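TRNA (guanine-N(1)-)-methyltransferase (Corynebacterium diphtheriae, PDB 7KFF) catalyses the transfer of a methyl group, probably from S-adenosyl-L-methionine, to N1 of guanine 37 in tRNA. Local coordinates at residues F164-Y169 / V201-I206; V21-I24 / Y28-P31. All coordinates share one frame; numbering follows the deposited sequence.

Interaction 1 (F164-Y169 / V201-I206). With SAH (S-adenosyl-L-homocysteine), chain C.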
loop_
_atom_site.group_PDB
_atom_site.type_symbol
_atom_site.label_atom_id
_atom_site.label_comp_id
_atom_site.label_asym_id
_atom_site.label_seq_id
_atom_site.Cartn_x
_atom_site.Cartn_y
_atom_site.Cartn_z
ATOM N N PHE A 164 0.368 7.055 14.484
ATOM C CA PHE A 164 0.181 5.735 13.897
ATOM C C PHE A 164 0.546 4.647 14.897
ATOM O O PHE A 164 1.634 4.680 15.470
ATOM C CB PHE A 164 1.066 5.547 12.666
ATOM C CG PHE A 164 0.763 6.468 11.527
ATOM C CD1 PHE A 164 1.353 7.712 11.470
ATOM C CD2 PHE A 164 -0.019 6.054 10.465
ATOM C CE1 PHE A 164 1.140 8.550 10.384
ATOM C CE2 PHE A 164 -0.232 6.879 9.377
ATOM C CZ PHE A 164 0.354 8.132 9.337
ATOM N N ALA A 165 -0.343 3.674 15.080
ATOM C CA ALA A 165 -0.099 2.505 15.924
ATOM C C ALA A 165 0.143 1.310 15.011
ATOM O O ALA A 165 -0.789 0.828 14.369
ATOM C CB ALA A 165 -1.283 2.245 16.851
ATOM N N CYS A 166 1.388 0.837 14.941
ATOM C CA CYS A 166 1.770 -0.216 14.005
ATOM C C CYS A 166 1.626 -1.604 14.602
ATOM O O CYS A 166 2.344 -1.961 15.537
ATOM C CB CYS A 166 3.206 -0.051 13.526
ATOM S SG CYS A 166 3.529 1.509 12.707
ATOM N N GLY A 167 0.739 -2.417 14.022
ATOM C CA GLY A 167 0.583 -3.777 14.473
ATOM C C GLY A 167 1.562 -4.740 13.823
ATOM O O GLY A 167 2.101 -4.487 12.741
ATOM N N ARG A 168 1.776 -5.847 14.518
ATOM C CA ARG A 168 2.501 -7.013 14.049
ATOM C C ARG A 168 1.729 -8.226 14.575
ATOM O O ARG A 168 0.834 -8.088 15.420
ATOM C CB ARG A 168 3.929 -7.006 14.618
ATOM C CG ARG A 168 4.844 -5.944 14.015
ATOM C CD ARG A 168 5.571 -6.460 12.810
ATOM N NE ARG A 168 6.070 -5.417 11.923
ATOM C CZ ARG A 168 6.805 -5.657 10.843
ATOM N NH1 ARG A 168 7.242 -6.876 10.573
ATOM N NH2 ARG A 168 7.120 -4.674 10.025
ATOM N N TYR A 169 2.083 -9.411 14.071
ATOM C CA TYR A 169 1.526 -10.665 14.573
ATOM C C TYR A 169 0.035 -10.689 14.228
ATOM O O TYR A 169 -0.333 -10.465 13.073
ATOM C CB TYR A 169 1.869 -10.848 16.051
ATOM C CG TYR A 169 3.316 -10.499 16.339
ATOM C CD1 TYR A 169 4.357 -10.958 15.523
ATOM C CD2 TYR A 169 3.635 -9.670 17.402
ATOM C CE1 TYR A 169 5.682 -10.616 15.790
ATOM C CE2 TYR A 169 4.948 -9.344 17.689
ATOM C CZ TYR A 169 5.964 -9.808 16.872
ATOM O OH TYR A 169 7.265 -9.471 17.134
ATOM N N VAL A 201 4.832 -0.519 6.968
ATOM C CA VAL A 201 4.823 -0.173 5.549
ATOM C C VAL A 201 3.559 0.596 5.193
ATOM O O VAL A 201 3.586 1.473 4.323
ATOM C CB VAL A 201 5.038 -1.404 4.650
ATOM C CG1 VAL A 201 3.818 -2.324 4.617
ATOM C CG2 VAL A 201 5.416 -0.979 3.251
ATOM N N ALA A 202 2.447 0.297 5.858
ATOM C CA ALA A 202 1.225 1.050 5.606
ATOM C C ALA A 202 1.356 2.495 6.065
ATOM O O ALA A 202 0.779 3.386 5.437
ATOM C CB ALA A 202 0.057 0.369 6.309
ATOM N N VAL A 203 2.136 2.753 7.129
ATOM C CA VAL A 203 2.441 4.127 7.517
ATOM C C VAL A 203 3.169 4.845 6.387
ATOM O O VAL A 203 2.847 5.984 6.041
ATOM C CB VAL A 203 3.257 4.158 8.817
ATOM C CG1 VAL A 203 3.637 5.598 9.128
ATOM C CG2 VAL A 203 2.457 3.520 9.949
ATOM N N LEU A 204 4.170 4.190 5.798
ATOM C CA LEU A 204 4.893 4.827 4.702
ATOM C C LEU A 204 3.965 5.160 3.534
ATOM O O LEU A 204 4.088 6.229 2.921
ATOM C CB LEU A 204 6.031 3.913 4.237
ATOM C CG LEU A 204 7.128 3.576 5.260
ATOM C CD1 LEU A 204 8.143 2.656 4.629
ATOM C CD2 LEU A 204 7.774 4.831 5.783
ATOM N N VAL A 205 3.029 4.253 3.217
ATOM C CA VAL A 205 2.070 4.478 2.141
ATOM C C VAL A 205 1.205 5.689 2.442
ATOM O O VAL A 205 1.061 6.603 1.617
ATOM C CB VAL A 205 1.218 3.221 1.921
ATOM C CG1 VAL A 205 0.013 3.541 1.056
ATOM C CG2 VAL A 205 2.045 2.094 1.309
ATOM N N ILE A 206 0.591 5.702 3.619
ATOM C CA ILE A 206 -0.325 6.782 3.976
ATOM C C ILE A 206 0.424 8.106 4.059
ATOM O O ILE A 206 -0.055 9.148 3.585
ATOM C CB ILE A 206 -1.061 6.433 5.280
ATOM C CG1 ILE A 206 -2.006 5.244 5.064
ATOM C CG2 ILE A 206 -1.819 7.638 5.788
ATOM C CD1 ILE A 206 -2.493 4.584 6.354
HETATM N N SAH C . -4.525 -12.218 11.114
HETATM C CA SAH C . -4.595 -10.864 10.602
HETATM C CB SAH C . -3.202 -10.502 10.136
HETATM C CG SAH C . -2.567 -9.318 10.842
HETATM S SD SAH C . -1.230 -8.858 9.757
HETATM C C SAH C . -5.550 -10.686 9.435
HETATM O O SAH C . -5.377 -11.286 8.377
HETATM O OXT SAH C . -6.501 -9.911 9.524
HETATM C "C5'" SAH C . -0.265 -7.938 10.948
HETATM C "C4'" SAH C . -0.423 -6.434 10.852
HETATM O "O4'" SAH C . 0.003 -5.950 9.580
HETATM C "C3'" SAH C . -1.836 -5.859 11.040
HETATM O "O3'" SAH C . -2.214 -5.852 12.369
HETATM C "C2'" SAH C . -1.663 -4.476 10.411
HETATM O "O2'" SAH C . -0.990 -3.600 11.282
HETATM C "C1'" SAH C . -0.746 -4.793 9.249
HETATM N N9 SAH C . -1.485 -5.077 8.004
HETATM C C8 SAH C . -1.591 -6.285 7.350
HETATM N N7 SAH C . -2.282 -6.110 6.209
HETATM C C5 SAH C . -2.641 -4.798 6.139
HETATM C C6 SAH C . -3.359 -4.062 5.207
HETATM N N6 SAH C . -3.904 -4.587 4.091
HETATM N N1 SAH C . -3.538 -2.717 5.439
HETATM C C2 SAH C . -3.001 -2.124 6.556
HETATM N N3 SAH C . -2.284 -2.833 7.473
HETATM C C4 SAH C . -2.122 -4.144 7.253
#
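Val-203 sits on the Phe-164 ring with one of its two methyls almost centred over a face: CG1 lies 3.8 Å from the ring centroid and only 7° off the normal, a CH-pi contact. The other methyl, CG2, slides down beside the root of the ring, 3.6 Å from Phe-164 CD2, and also touches Cys-166 SG, 3.6 Å from Val-203 CG2. With CG1 anti to the backbone N (chi1 176°), Val-203 can offer one branch to the ring and the other to the sulfur. One turn on, Ile-206 comes to the rim of the ring, its CG2 in the ring plane and 4.0 Å from Phe-164 CE2. Helix 200-211 thus packs across the end of strand 161-165, in the parallel sheet of the SPOUT methyltransferase fold, the family known for its trefoil knot. Leu-19, Val-21 and Leu-139 of the flanking strands also touch the Phe-164 side chain. Beyond Ala-165 the chain leaves the strand, and past Cys-166 it runs alongside S-adenosyl-L-homocysteine, with Gly-167 N 3.4 Å from the ligand's O2' and Tyr-169 O 3.3 Å from its C5'. From the helix, Ala-202 CB approaches the adenine at C2 (4.0 Å).

Interaction 2 (V21-I24 / Y28-P31)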
loop_
_atom_site.group_PDB
_atom_site.type_symbol
_atom_site.label_atom_id
_atom_site.label_comp_id
_atom_site.label_asym_id
_atom_site.label_seq_id
_atom_site.Cartn_x
_atom_site.Cartn_y
_atom_site.Cartn_z
ATOM N N VAL A 21 4.980 7.846 15.099
ATOM C CA VAL A 21 4.787 6.443 14.751
ATOM C C VAL A 21 5.268 5.594 15.916
ATOM O O VAL A 21 6.402 5.764 16.375
ATOM C CB VAL A 21 5.569 6.070 13.480
ATOM C CG1 VAL A 21 5.255 4.636 13.065
ATOM C CG2 VAL A 21 5.288 7.029 12.362
ATOM N N ILE A 22 4.430 4.668 16.376
ATOM C CA ILE A 22 4.773 3.757 17.465
ATOM C C ILE A 22 4.902 2.356 16.880
ATOM O O ILE A 22 3.975 1.866 16.221
ATOM C CB ILE A 22 3.732 3.789 18.594
ATOM C CG1 ILE A 22 3.503 5.218 19.088
ATOM C CG2 ILE A 22 4.177 2.888 19.740
ATOM C CD1 ILE A 22 2.248 5.394 19.916
ATOM N N THR A 23 6.053 1.725 17.105
ATOM C CA THR A 23 6.430 0.523 16.378
ATOM C C THR A 23 7.492 -0.254 17.145
ATOM O O THR A 23 8.304 0.322 17.867
ATOM C CB THR A 23 6.979 0.929 14.990
ATOM O OG1 THR A 23 7.593 -0.202 14.357
ATOM C CG2 THR A 23 8.049 2.038 15.118
ATOM N N ILE A 24 7.531 -1.572 16.928
ATOM C CA ILE A 24 8.675 -2.348 17.414
ATOM C C ILE A 24 9.848 -2.380 16.426
ATOM O O ILE A 24 10.899 -2.954 16.747
ATOM C CB ILE A 24 8.295 -3.781 17.853
ATOM C CG1 ILE A 24 7.720 -4.580 16.693
ATOM C CG2 ILE A 24 7.374 -3.735 19.073
ATOM C CD1 ILE A 24 7.643 -6.067 16.961
ATOM N N TYR A 28 12.264 0.706 10.327
ATOM C CA TYR A 28 11.429 0.545 9.141
ATOM C C TYR A 28 10.953 1.905 8.642
ATOM O O TYR A 28 10.634 2.064 7.459
ATOM C CB TYR A 28 10.252 -0.369 9.465
ATOM C CG TYR A 28 9.720 -1.143 8.260
ATOM C CD1 TYR A 28 9.038 -0.492 7.231
ATOM C CD2 TYR A 28 9.873 -2.511 8.167
ATOM C CE1 TYR A 28 8.546 -1.199 6.133
ATOM C CE2 TYR A 28 9.368 -3.216 7.079
ATOM C CZ TYR A 28 8.708 -2.555 6.075
ATOM O OH TYR A 28 8.209 -3.264 4.984
ATOM N N LEU A 29 10.854 2.882 9.539
ATOM C CA LEU A 29 10.359 4.198 9.182
ATOM C C LEU A 29 11.446 5.147 8.697
ATOM O O LEU A 29 11.163 6.326 8.457
ATOM C CB LEU A 29 9.579 4.814 10.324
ATOM C CG LEU A 29 8.230 4.213 10.689
ATOM C CD1 LEU A 29 7.271 4.129 9.466
ATOM C CD2 LEU A 29 8.330 2.824 11.339
ATOM N N ASP A 30 12.658 4.657 8.513
ATOM C CA ASP A 30 13.724 5.503 7.980
ATOM C C ASP A 30 13.335 6.197 6.666
ATOM O O ASP A 30 13.742 7.341 6.454
ATOM C CB ASP A 30 15.031 4.716 7.833
ATOM C CG ASP A 30 15.750 4.457 9.163
ATOM O OD1 ASP A 30 15.357 5.012 10.208
ATOM O OD2 ASP A 30 16.736 3.691 9.147
ATOM N N PRO A 31 12.522 5.599 5.786
ATOM C CA PRO A 31 12.151 6.306 4.547
ATOM C C PRO A 31 11.294 7.538 4.741
ATOM O O PRO A 31 11.161 8.327 3.788
ATOM C CB PRO A 31 11.458 5.229 3.704
ATOM C CG PRO A 31 12.056 3.939 4.188
ATOM C CD PRO A 31 12.213 4.155 5.693
#
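No flat group carries the meeting of Val-21 and Thr-23 with Leu-29: the one aromatic ring, that of Tyr-28, swings away from the strand and packs on Glu-200 and Val-201 of helix 200-211 and on Pro-31 of the second subunit. Its OH makes a weak hydrogen bond to Glu-208 of that subunit. The contact itself is aliphatic, side chains meeting tip to tip. A chi1 of -175° swings Val-21 CG1 out opposite the backbone N, toward the fork of Leu-29, where it lies 3.8 Å from Leu-29 CG and 4.0 Å from Leu-29 CD2. The same CD2 methyl also meets Thr-23, whose CG2 is 3.9 Å from Leu-29 CD2. Here the 3-10 segment that follows strand 17-23 folds back over the sheet of the SPOUT domain, and Leu-29 also touches Val-50 on the neighbouring strand 46-52 and Leu-204 on helix 200-211. Thr-23 divides its roles. While the methyl joins the apolar cluster, OG1 departs from it and is gripped by two hydrogen bonds, one with Glu-200 OE2 and one from Phe-25 N; the latter closes an ST turn as the strand gives way to the loop.

Interactions 1 and 2 each draw one side from neighbouring strands, 161-165 and 17-23, of one parallel sheet, their centres about 8 Å apart. Probable backbone hydrogen bonds join them, Phe-164 O to Ile-22 N (2.9 Å) and Cys-166 N to Ile-22 O (3.1 Å). The two apolar clusters also merge: Val-21 CG1 lies 3.6 Å from Cys-166 SG, and Val-21 packs on Val-203 as well. At the polar end Glu-200 serves both, bridging to Arg-168 NE through OE1 and bonding Thr-23 OG1 through OE2. Only interaction 1 reaches the ligand directly; the Thr-23 side chain stays about 10 Å from S-adenosyl-L-homocysteine, which is bound additionally by Ser-228 and Asp-227 of the second subunit.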